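Local coordinates for clavulanic acid biosynthesis oligopeptide binding protein 2 (Streptomyces clavuligerus, PDB 2WOL), which probably binds oligopeptides as an extracellular solute-binding protein of the clavulanic acid biosynthesis pathway, at residues S40-P48 with V217-L226; W17-S28 with R535-V544. All coordinates share one frame; numbering follows the deposited sequence.

Contact 1: S40-P48 with V217-L226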
ATOM      1  N   SER A  40      17.183  -5.055   0.209  1.00  9.36           N
ATOM      2  CA  SER A  40      18.109  -4.251   0.998  1.00 10.07           C
ATOM      3  C   SER A  40      17.758  -4.295   2.481  1.00 10.44           C
ATOM      4  O   SER A  40      18.563  -3.896   3.321  1.00 11.43           O
ATOM      5  CB  SER A  40      18.142  -2.803   0.498  1.00  9.91           C
ATOM      6  OG  SER A  40      17.008  -2.069   0.924  1.00 11.78           O
ATOM      7  N   ALA A  41      16.555  -4.777   2.788  1.00 10.20           N
ATOM      8  CA  ALA A  41      16.039  -4.807   4.152  1.00  9.95           C
ATOM      9  C   ALA A  41      15.494  -6.184   4.503  1.00  9.65           C
ATOM     10  O   ALA A  41      15.022  -6.916   3.635  1.00  9.23           O
ATOM     11  CB  ALA A  41      14.961  -3.758   4.325  1.00 10.19           C
ATOM     12  N   ASP A  42      15.568  -6.531   5.784  1.00  9.59           N
ATOM     13  CA  ASP A  42      14.959  -7.753   6.297  1.00  9.63           C
ATOM     14  C   ASP A  42      13.442  -7.571   6.341  1.00  9.51           C
ATOM     15  O   ASP A  42      12.939  -6.443   6.333  1.00  9.08           O
ATOM     16  CB  ASP A  42      15.501  -8.034   7.707  1.00  9.94           C
ATOM     17  CG  ASP A  42      15.412  -9.505   8.109  1.00 10.80           C
ATOM     18  OD1 ASP A  42      14.774 -10.313   7.406  1.00 10.80           O
ATOM     19  OD2 ASP A  42      15.994  -9.850   9.161  1.00 12.17           O
ATOM     20  N   VAL A  43      12.715  -8.681   6.377  1.00  9.55           N
ATOM     21  CA  VAL A  43      11.282  -8.636   6.642  1.00  9.79           C
ATOM     22  C   VAL A  43      11.032  -7.952   7.987  1.00  9.64           C
ATOM     23  O   VAL A  43      11.864  -8.038   8.898  1.00 10.02           O
ATOM     24  CB  VAL A  43      10.649 -10.055   6.650  1.00  9.81           C
ATOM     25  CG1 VAL A  43      10.857 -10.739   5.306  1.00 10.64           C
ATOM     26  CG2 VAL A  43      11.213 -10.918   7.788  1.00 10.55           C
ATOM     27  N   ASP A  44       9.902  -7.261   8.107  1.00  9.43           N
ATOM     28  CA  ASP A  44       9.510  -6.717   9.406  1.00  9.19           C
ATOM     29  C   ASP A  44       9.000  -7.818  10.341  1.00  9.48           C
ATOM     30  O   ASP A  44       9.213  -7.758  11.554  1.00  9.81           O
ATOM     31  CB  ASP A  44       8.507  -5.552   9.272  1.00  9.06           C
ATOM     32  CG  ASP A  44       7.265  -5.906   8.448  1.00  9.69           C
ATOM     33  OD1 ASP A  44       7.248  -6.944   7.758  1.00  9.87           O
ATOM     34  OD2 ASP A  44       6.301  -5.109   8.488  1.00 10.93           O
ATOM     35  N   SER A  45       8.354  -8.830   9.767  1.00  8.92           N
ATOM     36  CA  SER A  45       7.863  -9.983  10.520  1.00  8.83           C
ATOM     37  C   SER A  45       7.553 -11.151   9.591  1.00  8.75           C
ATOM     38  O   SER A  45       7.195 -10.947   8.424  1.00  8.72           O
ATOM     39  CB  SER A  45       6.603  -9.605  11.307  1.00  8.91           C
ATOM     40  OG  SER A  45       6.149 -10.695  12.092  1.00  9.27           O
ATOM     41  N   LEU A  46       7.708 -12.366  10.116  1.00  8.62           N
ATOM     42  CA  LEU A  46       7.218 -13.574   9.449  1.00  8.91           C
ATOM     43  C   LEU A  46       5.884 -14.067  10.036  1.00  8.82           C
ATOM     44  O   LEU A  46       5.345 -15.091   9.613  1.00  9.41           O
ATOM     45  CB  LEU A  46       8.274 -14.688   9.462  1.00  9.20           C
ATOM     46  CG  LEU A  46       9.544 -14.429   8.640  1.00 10.19           C
ATOM     47  CD1 LEU A  46      10.561 -15.530   8.880  1.00 11.99           C
ATOM     48  CD2 LEU A  46       9.249 -14.290   7.149  1.00 11.90           C
ATOM     49  N   ASP A  47       5.361 -13.338  11.018  1.00  8.44           N
ATOM     50  CA  ASP A  47       3.990 -13.536  11.464  1.00  8.30           C
ATOM     51  C   ASP A  47       3.106 -12.832  10.435  1.00  8.06           C
ATOM     52  O   ASP A  47       3.244 -11.627  10.224  1.00  7.83           O
ATOM     53  CB  ASP A  47       3.803 -12.943  12.871  1.00  7.94           C
ATOM     54  CG  ASP A  47       2.436 -13.243  13.471  1.00  8.50           C
ATOM     55  OD1 ASP A  47       1.443 -13.306  12.722  1.00  8.29           O
ATOM     56  OD2 ASP A  47       2.357 -13.389  14.716  1.00  8.55           O
ATOM     57  N   PRO A  48       2.198 -13.576   9.774  1.00  8.24           N
ATOM     58  CA  PRO A  48       1.395 -12.948   8.712  1.00  8.43           C
ATOM     59  C   PRO A  48       0.542 -11.765   9.194  1.00  8.32           C
ATOM     60  O   PRO A  48       0.153 -10.911   8.393  1.00  7.97           O
ATOM     61  CB  PRO A  48       0.499 -14.095   8.222  1.00  8.57           C
ATOM     62  CG  PRO A  48       0.494 -15.084   9.335  1.00  9.41           C
ATOM     63  CD  PRO A  48       1.852 -14.996   9.957  1.00  8.73           C
ATOM     64  N   VAL A 217       8.641 -21.548   5.346  1.00 11.77           N
ATOM     65  CA  VAL A 217       9.946 -21.051   5.760  1.00 12.48           C
ATOM     66  C   VAL A 217      10.865 -22.224   6.108  1.00 12.78           C
ATOM     67  O   VAL A 217      10.554 -23.022   6.997  1.00 13.10           O
ATOM     68  CB  VAL A 217       9.836 -20.097   6.977  1.00 12.53           C
ATOM     69  CG1 VAL A 217      11.209 -19.570   7.371  1.00 12.86           C
ATOM     70  CG2 VAL A 217       8.877 -18.945   6.685  1.00 12.81           C
ATOM     71  N   ALA A 218      11.985 -22.330   5.394  1.00 13.11           N
ATOM     72  CA  ALA A 218      12.992 -23.351   5.678  1.00 13.43           C
ATOM     73  C   ALA A 218      14.032 -22.813   6.654  1.00 13.73           C
ATOM     74  O   ALA A 218      14.478 -23.525   7.561  1.00 13.77           O
ATOM     75  CB  ALA A 218      13.659 -23.819   4.393  1.00 13.66           C
ATOM     76  N   ARG A 219      14.413 -21.553   6.462  1.00 13.46           N
ATOM     77  CA  ARG A 219      15.374 -20.895   7.333  1.00 13.81           C
ATOM     78  C   ARG A 219      15.273 -19.385   7.198  1.00 13.53           C
ATOM     79  O   ARG A 219      15.144 -18.864   6.095  1.00 12.99           O
ATOM     80  CB  ARG A 219      16.799 -21.355   7.014  1.00 14.08           C
ATOM     81  CG  ARG A 219      17.830 -20.927   8.042  1.00 16.30           C
ATOM     82  CD  ARG A 219      19.225 -21.293   7.588  1.00 18.83           C
ATOM     83  NE  ARG A 219      20.225 -20.469   8.260  1.00 21.08           N
ATOM     84  CZ  ARG A 219      21.455 -20.256   7.807  1.00 22.42           C
ATOM     85  NH1 ARG A 219      21.855 -20.802   6.663  1.00 23.33           N
ATOM     86  NH2 ARG A 219      22.285 -19.484   8.495  1.00 24.04           N
ATOM     87  N   HIS A 220      15.319 -18.696   8.333  1.00 13.71           N
ATOM     88  CA  HIS A 220      15.440 -17.249   8.359  1.00 13.94           C
ATOM     89  C   HIS A 220      16.630 -16.898   9.238  1.00 14.38           C
ATOM     90  O   HIS A 220      16.665 -17.257  10.419  1.00 14.53           O
ATOM     91  CB  HIS A 220      14.160 -16.600   8.897  1.00 13.79           C
ATOM     92  CG  HIS A 220      14.256 -15.114   9.073  1.00 13.79           C
ATOM     93  ND1 HIS A 220      14.704 -14.268   8.081  1.00 13.98           N
ATOM     94  CD2 HIS A 220      13.941 -14.324  10.126  1.00 13.79           C
ATOM     95  CE1 HIS A 220      14.668 -13.022   8.518  1.00 12.34           C
ATOM     96  NE2 HIS A 220      14.211 -13.028   9.756  1.00 14.73           N
ATOM     97  N   GLU A 221      17.616 -16.229   8.649  1.00 14.75           N
ATOM     98  CA  GLU A 221      18.737 -15.695   9.405  1.00 15.46           C
ATOM     99  C   GLU A 221      18.632 -14.178   9.346  1.00 15.17           C
ATOM    100  O   GLU A 221      18.834 -13.593   8.282  1.00 15.03           O
ATOM    101  CB  GLU A 221      20.073 -16.183   8.831  1.00 15.94           C
ATOM    102  CG  GLU A 221      21.287 -15.861   9.705  1.00 18.39           C
ATOM    103  CD  GLU A 221      21.195 -16.481  11.093  1.00 21.42           C
ATOM    104  OE1 GLU A 221      20.950 -17.705  11.190  1.00 22.58           O
ATOM    105  OE2 GLU A 221      21.372 -15.745  12.088  1.00 23.75           O
ATOM    106  N   PRO A 222      18.293 -13.535  10.480  1.00 15.33           N
ATOM    107  CA  PRO A 222      18.065 -12.089  10.502  1.00 15.17           C
ATOM    108  C   PRO A 222      19.156 -11.293   9.790  1.00 15.23           C
ATOM    109  O   PRO A 222      20.350 -11.574   9.958  1.00 15.28           O
ATOM    110  CB  PRO A 222      18.035 -11.768  11.998  1.00 15.32           C
ATOM    111  CG  PRO A 222      17.485 -13.001  12.610  1.00 15.55           C
ATOM    112  CD  PRO A 222      18.089 -14.134  11.815  1.00 15.29           C
ATOM    113  N   ASP A 223      18.720 -10.336   8.967  1.00 15.08           N
ATOM    114  CA  ASP A 223      19.599  -9.440   8.211  1.00 15.25           C
ATOM    115  C   ASP A 223      20.520 -10.158   7.222  1.00 14.64           C
ATOM    116  O   ASP A 223      21.478  -9.567   6.723  1.00 14.96           O
ATOM    117  CB  ASP A 223      20.421  -8.551   9.159  1.00 15.67           C
ATOM    118  CG  ASP A 223      19.551  -7.692  10.063  1.00 17.55           C
ATOM    119  OD1 ASP A 223      18.616  -7.036   9.558  1.00 20.00           O
ATOM    120  OD2 ASP A 223      19.807  -7.673  11.286  1.00 21.19           O
ATOM    121  N   THR A 224      20.221 -11.421   6.925  1.00 13.91           N
ATOM    122  CA  THR A 224      21.127 -12.239   6.120  1.00 13.40           C
ATOM    123  C   THR A 224      20.426 -12.998   4.992  1.00 12.72           C
ATOM    124  O   THR A 224      20.755 -12.815   3.814  1.00 12.43           O
ATOM    125  CB  THR A 224      21.935 -13.208   7.018  1.00 13.48           C
ATOM    126  OG1 THR A 224      22.655 -12.448   7.998  1.00 14.25           O
ATOM    127  CG2 THR A 224      22.918 -14.033   6.195  1.00 13.97           C
ATOM    128  N   LEU A 225      19.470 -13.851   5.346  1.00 12.10           N
ATOM    129  CA  LEU A 225      18.782 -14.658   4.345  1.00 11.93           C
ATOM    130  C   LEU A 225      17.420 -15.163   4.801  1.00 11.27           C
ATOM    131  O   LEU A 225      17.124 -15.225   6.000  1.00 11.08           O
ATOM    132  CB  LEU A 225      19.666 -15.834   3.889  1.00 11.95           C
ATOM    133  CG  LEU A 225      20.117 -16.891   4.908  1.00 12.43           C
ATOM    134  CD1 LEU A 225      19.036 -17.939   5.159  1.00 12.49           C
ATOM    135  CD2 LEU A 225      21.400 -17.567   4.426  1.00 12.76           C
ATOM    136  N   LEU A 226      16.599 -15.523   3.819  1.00 10.68           N
ATOM    137  CA  LEU A 226      15.341 -16.208   4.054  1.00 10.37           C
ATOM    138  C   LEU A 226      15.173 -17.223   2.939  1.00 10.52           C
ATOM    139  O   LEU A 226      15.134 -16.860   1.760  1.00 10.51           O
ATOM    140  CB  LEU A 226      14.169 -15.216   4.065  1.00 10.23           C
ATOM    141  CG  LEU A 226      12.756 -15.797   4.175  1.00 10.28           C
ATOM    142  CD1 LEU A 226      12.536 -16.479   5.528  1.00 11.86           C
ATOM    143  CD2 LEU A 226      11.728 -14.704   3.950  1.00 10.59           C
TER

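Contact 2: W17-S28 with R535-V544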
ATOM      1  N   TRP A  17      10.850  -2.681 -23.304  1.00 11.18           N
ATOM      2  CA  TRP A  17      10.436  -1.663 -22.341  1.00 10.82           C
ATOM      3  C   TRP A  17       8.948  -1.789 -22.009  1.00 10.38           C
ATOM      4  O   TRP A  17       8.110  -1.869 -22.912  1.00 10.24           O
ATOM      5  CB  TRP A  17      10.729  -0.279 -22.928  1.00 11.33           C
ATOM      6  CG  TRP A  17      10.329   0.881 -22.074  1.00 11.81           C
ATOM      7  CD1 TRP A  17       9.185   1.611 -22.173  1.00 12.60           C
ATOM      8  CD2 TRP A  17      11.087   1.463 -21.006  1.00 12.44           C
ATOM      9  NE1 TRP A  17       9.173   2.607 -21.225  1.00 12.66           N
ATOM     10  CE2 TRP A  17      10.332   2.541 -20.496  1.00 12.70           C
ATOM     11  CE3 TRP A  17      12.332   1.175 -20.428  1.00 13.13           C
ATOM     12  CZ2 TRP A  17      10.779   3.335 -19.431  1.00 12.77           C
ATOM     13  CZ3 TRP A  17      12.780   1.964 -19.370  1.00 12.98           C
ATOM     14  CH2 TRP A  17      12.000   3.032 -18.883  1.00 12.50           C
ATOM     15  N   ASP A  18       8.638  -1.828 -20.709  1.00 10.07           N
ATOM     16  CA  ASP A  18       7.259  -1.888 -20.201  1.00 10.01           C
ATOM     17  C   ASP A  18       6.467  -3.154 -20.560  1.00  9.93           C
ATOM     18  O   ASP A  18       5.248  -3.189 -20.370  1.00 10.19           O
ATOM     19  CB  ASP A  18       6.452  -0.641 -20.614  1.00 10.13           C
ATOM     20  CG  ASP A  18       6.466   0.454 -19.558  1.00 11.43           C
ATOM     21  OD1 ASP A  18       7.119   0.295 -18.505  1.00 12.32           O
ATOM     22  OD2 ASP A  18       5.801   1.490 -19.781  1.00 13.90           O
ATOM     23  N   ALA A  19       7.149  -4.191 -21.047  1.00  9.65           N
ATOM     24  CA  ALA A  19       6.472  -5.424 -21.461  1.00  9.50           C
ATOM     25  C   ALA A  19       5.714  -6.105 -20.316  1.00  9.82           C
ATOM     26  O   ALA A  19       4.739  -6.827 -20.551  1.00 10.40           O
ATOM     27  CB  ALA A  19       7.459  -6.387 -22.102  1.00  9.66           C
ATOM     28  N   GLY A  20       6.173  -5.874 -19.086  1.00  9.93           N
ATOM     29  CA  GLY A  20       5.544  -6.451 -17.893  1.00  9.97           C
ATOM     30  C   GLY A  20       4.480  -5.575 -17.253  1.00 10.47           C
ATOM     31  O   GLY A  20       3.982  -5.894 -16.170  1.00 10.03           O
ATOM     32  N   VAL A  21       4.148  -4.464 -17.906  1.00 10.44           N
ATOM     33  CA  VAL A  21       3.127  -3.543 -17.410  1.00 11.10           C
ATOM     34  C   VAL A  21       1.845  -3.768 -18.199  1.00 11.42           C
ATOM     35  O   VAL A  21       1.765  -3.418 -19.378  1.00 11.59           O
ATOM     36  CB  VAL A  21       3.581  -2.059 -17.522  1.00 11.09           C
ATOM     37  CG1 VAL A  21       2.502  -1.111 -16.991  1.00 12.15           C
ATOM     38  CG2 VAL A  21       4.890  -1.835 -16.781  1.00 11.43           C
ATOM     39  N   GLY A  22       0.851  -4.369 -17.551  1.00 11.43           N
ATOM     40  CA  GLY A  22      -0.417  -4.690 -18.210  1.00 11.92           C
ATOM     41  C   GLY A  22      -0.380  -5.984 -19.000  1.00 12.12           C
ATOM     42  O   GLY A  22      -1.366  -6.355 -19.642  1.00 12.61           O
ATOM     43  N   ALA A  23       0.757  -6.677 -18.951  1.00 12.04           N
ATOM     44  CA  ALA A  23       0.953  -7.918 -19.694  1.00 12.07           C
ATOM     45  C   ALA A  23       1.994  -8.805 -19.023  1.00 12.10           C
ATOM     46  O   ALA A  23       2.759  -8.349 -18.166  1.00 12.04           O
ATOM     47  CB  ALA A  23       1.347  -7.623 -21.150  1.00 12.27           C
ATOM     48  N   LEU A  24       2.012 -10.072 -19.426  1.00 12.55           N
ATOM     49  CA  LEU A  24       2.888 -11.080 -18.845  1.00 12.51           C
ATOM     50  C   LEU A  24       4.115 -11.298 -19.725  1.00 11.97           C
ATOM     51  O   LEU A  24       3.992 -11.449 -20.940  1.00 12.29           O
ATOM     52  CB  LEU A  24       2.116 -12.396 -18.674  1.00 12.91           C
ATOM     53  CG  LEU A  24       2.778 -13.563 -17.938  1.00 13.45           C
ATOM     54  CD1 LEU A  24       2.675 -13.367 -16.448  1.00 15.65           C
ATOM     55  CD2 LEU A  24       2.137 -14.888 -18.327  1.00 13.88           C
ATOM     56  N   VAL A  25       5.291 -11.313 -19.104  1.00 10.93           N
ATOM     57  CA  VAL A  25       6.553 -11.536 -19.806  1.00 10.35           C
ATOM     58  C   VAL A  25       7.016 -12.981 -19.645  1.00 10.27           C
ATOM     59  O   VAL A  25       6.999 -13.528 -18.537  1.00  9.71           O
ATOM     60  CB  VAL A  25       7.654 -10.563 -19.285  1.00 10.24           C
ATOM     61  CG1 VAL A  25       9.045 -10.970 -19.767  1.00  9.73           C
ATOM     62  CG2 VAL A  25       7.338  -9.144 -19.694  1.00 10.63           C
ATOM     63  N   ASN A  26       7.423 -13.595 -20.759  1.00  9.98           N
ATOM     64  CA  ASN A  26       8.077 -14.907 -20.753  1.00 10.13           C
ATOM     65  C   ASN A  26       7.216 -15.998 -20.096  1.00 10.05           C
ATOM     66  O   ASN A  26       7.649 -16.632 -19.128  1.00  9.76           O
ATOM     67  CB  ASN A  26       9.462 -14.797 -20.081  1.00 10.14           C
ATOM     68  CG  ASN A  26      10.374 -15.980 -20.376  1.00 11.11           C
ATOM     69  OD1 ASN A  26      10.126 -16.773 -21.289  1.00 12.27           O
ATOM     70  ND2 ASN A  26      11.453 -16.094 -19.605  1.00 11.10           N
ATOM     71  N   PRO A  27       5.994 -16.225 -20.627  1.00 10.35           N
ATOM     72  CA  PRO A  27       5.078 -17.203 -20.027  1.00 10.73           C
ATOM     73  C   PRO A  27       5.617 -18.628 -20.075  1.00 10.93           C
ATOM     74  O   PRO A  27       6.230 -19.032 -21.070  1.00 11.04           O
ATOM     75  CB  PRO A  27       3.810 -17.086 -20.881  1.00 10.96           C
ATOM     76  CG  PRO A  27       4.253 -16.490 -22.160  1.00 10.92           C
ATOM     77  CD  PRO A  27       5.413 -15.594 -21.827  1.00 10.38           C
ATOM     78  N   SER A  28       5.395 -19.372 -18.995  1.00 11.05           N
ATOM     79  CA  SER A  28       5.860 -20.756 -18.889  1.00 11.19           C
ATOM     80  C   SER A  28       5.166 -21.474 -17.745  1.00 11.48           C
ATOM     81  O   SER A  28       4.742 -20.845 -16.771  1.00 11.69           O
ATOM     82  CB  SER A  28       7.373 -20.810 -18.677  1.00 11.26           C
ATOM     83  OG  SER A  28       7.846 -22.148 -18.682  1.00 11.50           O
ATOM     84  N   ARG A 535      13.985  -6.790 -14.679  1.00  7.73           N
ATOM     85  CA  ARG A 535      13.696  -8.225 -14.703  1.00  8.08           C
ATOM     86  C   ARG A 535      14.734  -8.952 -15.539  1.00  7.99           C
ATOM     87  O   ARG A 535      14.937  -8.631 -16.714  1.00  8.67           O
ATOM     88  CB  ARG A 535      12.294  -8.505 -15.266  1.00  7.97           C
ATOM     89  CG  ARG A 535      11.943  -7.666 -16.489  1.00  7.89           C
ATOM     90  CD  ARG A 535      10.689  -8.134 -17.226  1.00  8.15           C
ATOM     91  NE  ARG A 535      10.136  -6.985 -17.935  1.00  8.68           N
ATOM     92  CZ  ARG A 535      10.548  -6.559 -19.126  1.00  9.22           C
ATOM     93  NH1 ARG A 535      11.483  -7.227 -19.799  1.00  9.46           N
ATOM     94  NH2 ARG A 535      10.011  -5.464 -19.648  1.00 10.16           N
ATOM     95  N   ASN A 536      15.396  -9.937 -14.944  1.00  7.97           N
ATOM     96  CA  ASN A 536      16.315 -10.756 -15.721  1.00  8.06           C
ATOM     97  C   ASN A 536      15.560 -11.650 -16.703  1.00  8.09           C
ATOM     98  O   ASN A 536      14.464 -12.121 -16.391  1.00  7.76           O
ATOM     99  CB  ASN A 536      17.256 -11.525 -14.805  1.00  8.02           C
ATOM    100  CG  ASN A 536      18.453 -10.690 -14.397  1.00  8.80           C
ATOM    101  OD1 ASN A 536      19.190 -10.196 -15.252  1.00  8.92           O
ATOM    102  ND2 ASN A 536      18.639 -10.501 -13.094  1.00  8.57           N
ATOM    103  N   PRO A 537      16.117 -11.848 -17.915  1.00  8.03           N
ATOM    104  CA  PRO A 537      15.344 -12.479 -19.000  1.00  8.10           C
ATOM    105  C   PRO A 537      14.985 -13.966 -18.825  1.00  8.00           C
ATOM    106  O   PRO A 537      14.087 -14.467 -19.516  1.00  8.64           O
ATOM    107  CB  PRO A 537      16.230 -12.258 -20.235  1.00  8.40           C
ATOM    108  CG  PRO A 537      17.617 -12.112 -19.693  1.00  7.95           C
ATOM    109  CD  PRO A 537      17.464 -11.437 -18.356  1.00  8.21           C
ATOM    110  N   TRP A 538      15.673 -14.655 -17.915  1.00  7.98           N
ATOM    111  CA  TRP A 538      15.414 -16.078 -17.655  1.00  8.28           C
ATOM    112  C   TRP A 538      14.327 -16.328 -16.613  1.00  8.27           C
ATOM    113  O   TRP A 538      14.007 -17.477 -16.308  1.00  8.86           O
ATOM    114  CB  TRP A 538      16.693 -16.798 -17.233  1.00  8.59           C
ATOM    115  CG  TRP A 538      17.366 -16.169 -16.059  1.00  8.40           C
ATOM    116  CD1 TRP A 538      17.096 -16.384 -14.735  1.00  9.26           C
ATOM    117  CD2 TRP A 538      18.428 -15.213 -16.105  1.00  8.30           C
ATOM    118  NE1 TRP A 538      17.932 -15.617 -13.954  1.00  9.05           N
ATOM    119  CE2 TRP A 538      18.758 -14.889 -14.771  1.00  8.31           C
ATOM    120  CE3 TRP A 538      19.137 -14.601 -17.148  1.00  8.30           C
ATOM    121  CZ2 TRP A 538      19.768 -13.979 -14.452  1.00  9.77           C
ATOM    122  CZ3 TRP A 538      20.142 -13.699 -16.828  1.00  8.80           C
ATOM    123  CH2 TRP A 538      20.444 -13.395 -15.491  1.00  9.01           C
ATOM    124  N   VAL A 539      13.773 -15.257 -16.055  1.00  7.93           N
ATOM    125  CA  VAL A 539      12.646 -15.384 -15.140  1.00  7.39           C
ATOM    126  C   VAL A 539      11.365 -15.451 -15.961  1.00  7.51           C
ATOM    127  O   VAL A 539      11.147 -14.637 -16.860  1.00  7.58           O
ATOM    128  CB  VAL A 539      12.591 -14.222 -14.121  1.00  7.04           C
ATOM    129  CG1 VAL A 539      11.521 -14.479 -13.070  1.00  7.30           C
ATOM    130  CG2 VAL A 539      13.955 -14.047 -13.442  1.00  7.32           C
ATOM    131  N   THR A 540      10.532 -16.441 -15.662  1.00  7.48           N
ATOM    132  CA  THR A 540       9.303 -16.654 -16.411  1.00  7.73           C
ATOM    133  C   THR A 540       8.099 -16.060 -15.681  1.00  7.61           C
ATOM    134  O   THR A 540       8.097 -15.962 -14.452  1.00  7.40           O
ATOM    135  CB  THR A 540       9.055 -18.153 -16.680  1.00  7.80           C
ATOM    136  OG1 THR A 540       8.922 -18.849 -15.440  1.00  8.53           O
ATOM    137  CG2 THR A 540      10.213 -18.759 -17.471  1.00  7.96           C
ATOM    138  N   ASN A 541       7.083 -15.660 -16.445  1.00  7.78           N
ATOM    139  CA  ASN A 541       5.830 -15.130 -15.905  1.00  7.98           C
ATOM    140  C   ASN A 541       6.008 -13.882 -15.052  1.00  7.83           C
ATOM    141  O   ASN A 541       5.440 -13.774 -13.958  1.00  7.95           O
ATOM    142  CB  ASN A 541       5.064 -16.200 -15.123  1.00  8.42           C
ATOM    143  CG  ASN A 541       4.961 -17.505 -15.877  1.00  9.02           C
ATOM    144  OD1 ASN A 541       4.308 -17.587 -16.914  1.00  9.27           O
ATOM    145  ND2 ASN A 541       5.624 -18.533 -15.368  1.00 11.12           N
ATOM    146  N   VAL A 542       6.785 -12.934 -15.567  1.00  7.28           N
ATOM    147  CA  VAL A 542       7.002 -11.666 -14.880  1.00  7.29           C
ATOM    148  C   VAL A 542       5.942 -10.649 -15.286  1.00  7.09           C
ATOM    149  O   VAL A 542       5.751 -10.379 -16.473  1.00  7.44           O
ATOM    150  CB  VAL A 542       8.404 -11.088 -15.166  1.00  7.18           C
ATOM    151  CG1 VAL A 542       8.605  -9.781 -14.401  1.00  7.97           C
ATOM    152  CG2 VAL A 542       9.484 -12.080 -14.786  1.00  7.95           C
ATOM    153  N   TYR A 543       5.261 -10.081 -14.298  1.00  7.03           N
ATOM    154  CA  TYR A 543       4.312  -9.000 -14.563  1.00  7.32           C
ATOM    155  C   TYR A 543       4.151  -8.149 -13.315  1.00  7.29           C
ATOM    156  O   TYR A 543       4.254  -8.653 -12.192  1.00  7.32           O
ATOM    157  CB  TYR A 543       2.947  -9.539 -15.030  1.00  7.58           C
ATOM    158  CG  TYR A 543       2.106 -10.176 -13.941  1.00  7.32           C
ATOM    159  CD1 TYR A 543       1.111  -9.447 -13.288  1.00  7.11           C
ATOM    160  CD2 TYR A 543       2.305 -11.505 -13.567  1.00  7.15           C
ATOM    161  CE1 TYR A 543       0.332 -10.023 -12.284  1.00  6.86           C
ATOM    162  CE2 TYR A 543       1.535 -12.093 -12.559  1.00  7.31           C
ATOM    163  CZ  TYR A 543       0.549 -11.344 -11.928  1.00  7.23           C
ATOM    164  OH  TYR A 543      -0.219 -11.912 -10.932  1.00  8.69           O
ATOM    165  N   VAL A 544       3.911  -6.858 -13.521  1.00  7.50           N
ATOM    166  CA  VAL A 544       3.607  -5.956 -12.422  1.00  7.73           C
ATOM    167  C   VAL A 544       2.176  -6.225 -11.979  1.00  7.78           C
ATOM    168  O   VAL A 544       1.238  -6.098 -12.772  1.00  8.13           O
ATOM    169  CB  VAL A 544       3.773  -4.475 -12.836  1.00  7.72           C
ATOM    170  CG1 VAL A 544       3.470  -3.554 -11.665  1.00  8.48           C
ATOM    171  CG2 VAL A 544       5.185  -4.217 -13.349  1.00  8.14           C
TER
HETATM  172  O   HOH W   1       0.109  -5.015 -14.914  1.00 12.14           O
HETATM  173  O   HOH W   2       9.414 -21.622 -15.605  1.00 10.01           O

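Contact 1: S40-P48 with V217-L226
Val217 meets Leu46 across the start of this contact, CG1 to CD1, where a beta hairpin of the mixed sheet (strands 215-221 and 225-230) packs against the loop that follows strand 34-39 of the same sheet. Three residues on, His220 turns its ring to the loop, with CG anti to the backbone N (chi1 175°). Leu46 CD1 lies against the ring and CB, 3.7 Å from His220 CG, and Val43 CG2 approaches the CE1 corner. At the ring edge sits the Asp42 carboxylate, its plane 52° from that of the ring, and Asp42 OD1 comes within 2.9 Å of His220 CE1. A weak bond from His220 ND1 to Leu225 O, at 3.3 Å, ties the imidazole back to its own hairpin. In the turn, Pro222 CA stands close to Asp42 OD2, and Asp223 supplies the one hydrogen bond between the segments: it runs 2.8 Å from Asp223 N to Asp42 OD2, nearly straight at 163° but reaching the oxygen from above the carboxylate plane. Leu226, on the returning strand, also touches Leu59 of helix 54-63; it slides past Leu46 in the opposite direction, CD1 to CD1, with Leu226 CD2 4.1 Å from Leu46 CD2.

Contact 2: W17-S28 with R535-V544
Asn541 and Ser28 are joined by a pair of hydrogen bonds in which one side-chain amide reads both polar groups of a single residue's backbone. Asn541 ND2 donates to Ser28 O at 2.8 Å, with the acceptor in the amide plane, while Asn541 OD1 accepts from Ser28 N at 2.9 Å. With both ends engaged, the rotation of the amide is fixed. A second asparagine reaches the other way: Asn26 ND2 donates to Val539 O at 3.1 Å, arriving from well above the carbonyl plane. Its CG stands anti to the backbone N (chi1 -163°), which takes the amide out to the carbonyl of Val539.

Next to these side-chain bonds the backbones pair as a single antiparallel bridge. Val25 and Val542 form its hydrogen-bonded pair, Val25 N giving 2.8 Å to Val542 O and Val542 N answering to Val25 O. The extra residue, Asn541, set opposite Val25 together with Val542, makes this a G1 beta bulge, and Asn541 N bonds to Asn26 O. Farther along, Val544 N meets Gly20 O at 2.8 Å in an almost linear bond (178°), and a water links Gly22 N to Val544 O.

Side chains fill in around this bridge. Leu24 crosses Tyr543 obliquely, bringing CD1 to 3.5 Å from Tyr543 CD2, and lies alongside Asn541. Val25 CG2 rests over one face of the Arg535 guanidinium, whose extended chain it crosses at about a right angle. That guanidinium is held by a salt bridge from NE to Asp297 and by NH2 to Gly16 O. Ser28 CB packs on Thr540, 3.7 Å from its CG2, at the asparagine end; at the other, Val21 CG2 lies beside Val544 CG2.

Contact 2 brings segments near the two ends of the chain together, with 506 residues between them, and contact 1 is nested inside that loop. Their order along the chain is therefore 17-28, 40-48, 217-226, 535-544. The centres lie 26 Å apart and the nearest atoms about 14 Å, so the two do not touch. Strand 34-39 spans the gap between the first segments and pairs in the mixed sheet with 248-253 and 271-272. The hairpin of contact 1 forms one border of that sheet; strand 271-272, at the other, carries Ile271, which Arg535 and Val539 of contact 2 touch. Residues distant in sequence are thus gathered around one sheet.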